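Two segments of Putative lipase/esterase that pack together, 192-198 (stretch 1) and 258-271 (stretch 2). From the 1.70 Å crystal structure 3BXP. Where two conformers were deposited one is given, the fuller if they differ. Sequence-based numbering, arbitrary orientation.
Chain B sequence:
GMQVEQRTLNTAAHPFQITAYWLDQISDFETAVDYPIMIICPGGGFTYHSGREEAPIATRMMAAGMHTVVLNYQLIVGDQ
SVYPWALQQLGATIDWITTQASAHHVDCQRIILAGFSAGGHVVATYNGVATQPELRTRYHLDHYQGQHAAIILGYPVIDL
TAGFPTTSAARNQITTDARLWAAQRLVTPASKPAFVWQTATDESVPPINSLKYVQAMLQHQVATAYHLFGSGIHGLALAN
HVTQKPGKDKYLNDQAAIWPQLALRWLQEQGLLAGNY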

# COMPACT_ATOMS: atom_id res chain seq x y z
N LYS B 192 1.17 -13.31 12.46
CA LYS B 192 0.61 -13.95 11.24
C LYS B 192 0.52 -12.90 10.14
O LYS B 192 0.49 -11.69 10.40
CB LYS B 192 -0.79 -14.51 11.47
CG LYS B 192 -0.92 -15.51 12.59
CD LYS B 192 0.01 -16.70 12.39
CE LYS B 192 -0.06 -17.63 13.63
NZ LYS B 192 0.70 -18.91 13.45
N PRO B 193 0.48 -13.34 8.88
CA PRO B 193 0.41 -12.42 7.75
C PRO B 193 -0.81 -11.47 7.81
O PRO B 193 -1.89 -11.80 8.30
CB PRO B 193 0.28 -13.38 6.55
CG PRO B 193 1.00 -14.56 6.98
CD PRO B 193 0.60 -14.72 8.43
N ALA B 194 -0.60 -10.30 7.22
CA ALA B 194 -1.63 -9.29 7.23
C ALA B 194 -1.84 -8.61 5.87
O ALA B 194 -0.92 -8.32 5.14
CB ALA B 194 -1.31 -8.24 8.32
N PHE B 195 -3.10 -8.38 5.59
CA PHE B 195 -3.53 -7.47 4.53
C PHE B 195 -4.06 -6.25 5.20
O PHE B 195 -5.03 -6.27 5.96
CB PHE B 195 -4.62 -8.18 3.68
CG PHE B 195 -5.17 -7.34 2.53
CD1 PHE B 195 -6.17 -6.40 2.71
CD2 PHE B 195 -4.73 -7.56 1.24
CE1 PHE B 195 -6.64 -5.67 1.68
CE2 PHE B 195 -5.22 -6.81 0.20
CZ PHE B 195 -6.18 -5.85 0.42
N VAL B 196 -3.44 -5.13 4.88
CA VAL B 196 -3.79 -3.84 5.47
C VAL B 196 -4.21 -2.88 4.34
O VAL B 196 -3.57 -2.80 3.29
CB VAL B 196 -2.57 -3.26 6.23
CG1 VAL B 196 -2.86 -1.95 6.94
CG2 VAL B 196 -1.96 -4.26 7.21
N TRP B 197 -5.28 -2.17 4.57
CA TRP B 197 -5.73 -1.09 3.63
C TRP B 197 -6.24 0.10 4.39
O TRP B 197 -6.72 -0.00 5.54
CB TRP B 197 -6.76 -1.58 2.60
CG TRP B 197 -8.10 -1.82 3.16
CD1 TRP B 197 -8.53 -2.97 3.77
CD2 TRP B 197 -9.20 -0.91 3.21
NE1 TRP B 197 -9.81 -2.83 4.18
CE2 TRP B 197 -10.25 -1.57 3.86
CE3 TRP B 197 -9.39 0.41 2.82
CZ2 TRP B 197 -11.49 -0.96 4.08
CZ3 TRP B 197 -10.64 1.00 3.02
CH2 TRP B 197 -11.65 0.32 3.64
N GLN B 198 -6.11 1.25 3.76
CA GLN B 198 -6.68 2.47 4.30
C GLN B 198 -6.82 3.47 3.19
O GLN B 198 -6.29 3.28 2.13
CB GLN B 198 -5.79 3.03 5.42
CG GLN B 198 -6.35 4.26 6.14
CD GLN B 198 -5.70 4.49 7.51
OE1 GLN B 198 -4.60 4.00 7.78
NE2 GLN B 198 -6.35 5.28 8.34
N ILE B 258 -12.78 -1.93 -4.95
CA ILE B 258 -11.48 -2.54 -5.22
C ILE B 258 -11.00 -3.40 -4.03
O ILE B 258 -10.45 -4.46 -4.21
CB ILE B 258 -10.39 -1.47 -5.57
CG1 ILE B 258 -10.72 -0.72 -6.86
CG2 ILE B 258 -9.04 -2.10 -5.73
CD1 ILE B 258 -9.89 0.60 -7.01
N TRP B 259 -11.16 -2.92 -2.80
CA TRP B 259 -10.37 -3.50 -1.72
C TRP B 259 -10.76 -4.97 -1.43
O TRP B 259 -9.89 -5.77 -1.18
CB TRP B 259 -10.33 -2.59 -0.47
CG TRP B 259 -11.41 -2.77 0.51
CD1 TRP B 259 -12.50 -1.96 0.69
CD2 TRP B 259 -11.53 -3.83 1.47
NE1 TRP B 259 -13.30 -2.48 1.71
CE2 TRP B 259 -12.70 -3.60 2.21
CE3 TRP B 259 -10.74 -4.93 1.79
CZ2 TRP B 259 -13.10 -4.45 3.23
CZ3 TRP B 259 -11.13 -5.76 2.83
CH2 TRP B 259 -12.31 -5.52 3.51
N PRO B 260 -12.06 -5.32 -1.50
CA PRO B 260 -12.42 -6.70 -1.21
C PRO B 260 -11.87 -7.63 -2.24
O PRO B 260 -11.46 -8.74 -1.89
CB PRO B 260 -13.95 -6.66 -1.27
CG PRO B 260 -14.29 -5.35 -0.86
CD PRO B 260 -13.27 -4.50 -1.56
N GLN B 261 -11.77 -7.15 -3.47
CA GLN B 261 -11.24 -7.96 -4.59
C GLN B 261 -9.76 -8.27 -4.34
O GLN B 261 -9.30 -9.41 -4.51
CB GLN B 261 -11.42 -7.22 -5.90
CG GLN B 261 -12.84 -6.89 -6.28
CD GLN B 261 -12.91 -6.32 -7.68
OE1 GLN B 261 -12.51 -6.99 -8.64
NE2 GLN B 261 -13.38 -5.07 -7.81
N LEU B 262 -9.05 -7.28 -3.85
CA LEU B 262 -7.64 -7.44 -3.51
C LEU B 262 -7.44 -8.36 -2.33
O LEU B 262 -6.52 -9.18 -2.30
CB LEU B 262 -6.98 -6.10 -3.27
CG LEU B 262 -6.88 -5.09 -4.40
CD1 LEU B 262 -6.36 -3.73 -3.86
CD2 LEU B 262 -6.01 -5.53 -5.56
N ALA B 263 -8.29 -8.18 -1.31
CA ALA B 263 -8.17 -9.00 -0.11
C ALA B 263 -8.44 -10.42 -0.39
O ALA B 263 -7.77 -11.28 0.10
CB ALA B 263 -9.14 -8.42 1.00
N LEU B 264 -9.47 -10.69 -1.20
CA LEU B 264 -9.80 -12.07 -1.54
C LEU B 264 -8.67 -12.74 -2.29
O LEU B 264 -8.27 -13.88 -1.96
CB LEU B 264 -11.09 -12.12 -2.34
CG LEU B 264 -12.26 -11.76 -1.40
CD1 LEU B 264 -13.53 -11.50 -2.14
CD2 LEU B 264 -12.53 -12.88 -0.32
N ARG B 265 -8.09 -12.03 -3.26
CA ARG B 265 -6.98 -12.59 -4.02
C ARG B 265 -5.80 -12.87 -3.11
O ARG B 265 -5.11 -13.89 -3.25
CB ARG B 265 -6.54 -11.65 -5.16
CG ARG B 265 -7.64 -11.34 -6.17
N TRP B 266 -5.55 -11.96 -2.17
CA TRP B 266 -4.46 -12.14 -1.21
C TRP B 266 -4.69 -13.41 -0.38
O TRP B 266 -3.75 -14.15 -0.07
CB TRP B 266 -4.36 -10.93 -0.26
CG TRP B 266 -3.24 -10.94 0.69
CD1 TRP B 266 -1.95 -10.58 0.46
CD2 TRP B 266 -3.31 -11.34 2.06
NE1 TRP B 266 -1.20 -10.72 1.60
CE2 TRP B 266 -2.02 -11.17 2.61
CE3 TRP B 266 -4.36 -11.75 2.89
CZ2 TRP B 266 -1.73 -11.43 3.96
CZ3 TRP B 266 -4.06 -12.05 4.23
CH2 TRP B 266 -2.78 -11.86 4.75
N LEU B 267 -5.94 -13.66 -0.00
CA LEU B 267 -6.24 -14.82 0.84
C LEU B 267 -5.96 -16.08 0.03
O LEU B 267 -5.45 -17.05 0.54
CB LEU B 267 -7.67 -14.78 1.34
CG LEU B 267 -8.02 -13.76 2.43
CD1 LEU B 267 -9.52 -13.66 2.64
CD2 LEU B 267 -7.30 -14.10 3.73
N GLN B 268 -6.29 -16.01 -1.25
CA GLN B 268 -6.00 -17.09 -2.18
C GLN B 268 -4.51 -17.31 -2.27
O GLN B 268 -4.03 -18.46 -2.24
CB GLN B 268 -6.59 -16.82 -3.53
CG GLN B 268 -8.14 -16.91 -3.58
CD GLN B 268 -8.71 -16.48 -4.92
OE1 GLN B 268 -8.24 -15.52 -5.52
NE2 GLN B 268 -9.74 -17.20 -5.40
N GLU B 269 -3.75 -16.23 -2.41
CA GLU B 269 -2.30 -16.35 -2.53
C GLU B 269 -1.74 -16.99 -1.27
O GLU B 269 -0.75 -17.65 -1.32
CB GLU B 269 -1.58 -14.99 -2.70
CG GLU B 269 -1.92 -14.31 -4.01
CD GLU B 269 -1.53 -12.83 -4.08
OE1 GLU B 269 -1.19 -12.21 -3.04
OE2 GLU B 269 -1.62 -12.27 -5.19
N GLN B 270 -2.38 -16.74 -0.12
CA GLN B 270 -1.90 -17.19 1.20
C GLN B 270 -2.39 -18.60 1.51
O GLN B 270 -2.15 -19.14 2.62
CB GLN B 270 -2.40 -16.26 2.32
CG GLN B 270 -1.80 -14.85 2.36
CD GLN B 270 -0.33 -14.87 2.64
OE1 GLN B 270 0.48 -14.41 1.84
NE2 GLN B 270 0.04 -15.40 3.79
N GLY B 271 -3.12 -19.18 0.56
CA GLY B 271 -3.64 -20.54 0.71
C GLY B 271 -4.81 -20.64 1.67
O GLY B 271 -5.13 -21.73 2.20

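Phe 195 is the centre of this contact between a strand and a nearly antiparallel helix (169° between axes), and its ring lies where the two backbones run close, with the CA atoms of Phe 195 and Ala 263 6.7 Å apart. The ring lies against the helix backbone at Ala 263: Ala 263 CA sits 3.8 Å from the centroid of the Phe 195 ring, 16° off its normal, a CH-pi contact, and Ala 263 CB, its CA-to-CB bond pointing sideways, touches Phe 195 CE1 at 3.8 Å. Phe 195 CZ meets Leu 262 CB at 3.8 Å. A second CH-pi contact runs the other way, Phe 195 CB standing over the six-membered ring of Trp 266, 3.8 Å from its centroid; the Phe 195 and Trp 266 rings themselves meet obliquely, planes at 58°.

Two residues along the strand, on the same side, Trp 197 stacks face-to-face on Trp 259, its six-membered ring over the five-membered ring of Trp 259 (centroids 3.9 Å, planes at 21°). Trp 197 NE1 comes within 3.3 Å of Trp 259 CE3.

Toward the other end, Pro 193 CB packs on Trp 266 CZ2 at 3.8 Å. At the polar edge, Gln 270 NE2 approaches Pro 193 CB at 3.4 Å, a van der Waals contact. No hydrogen bond crosses the interface; packing alone joins the two segments directly.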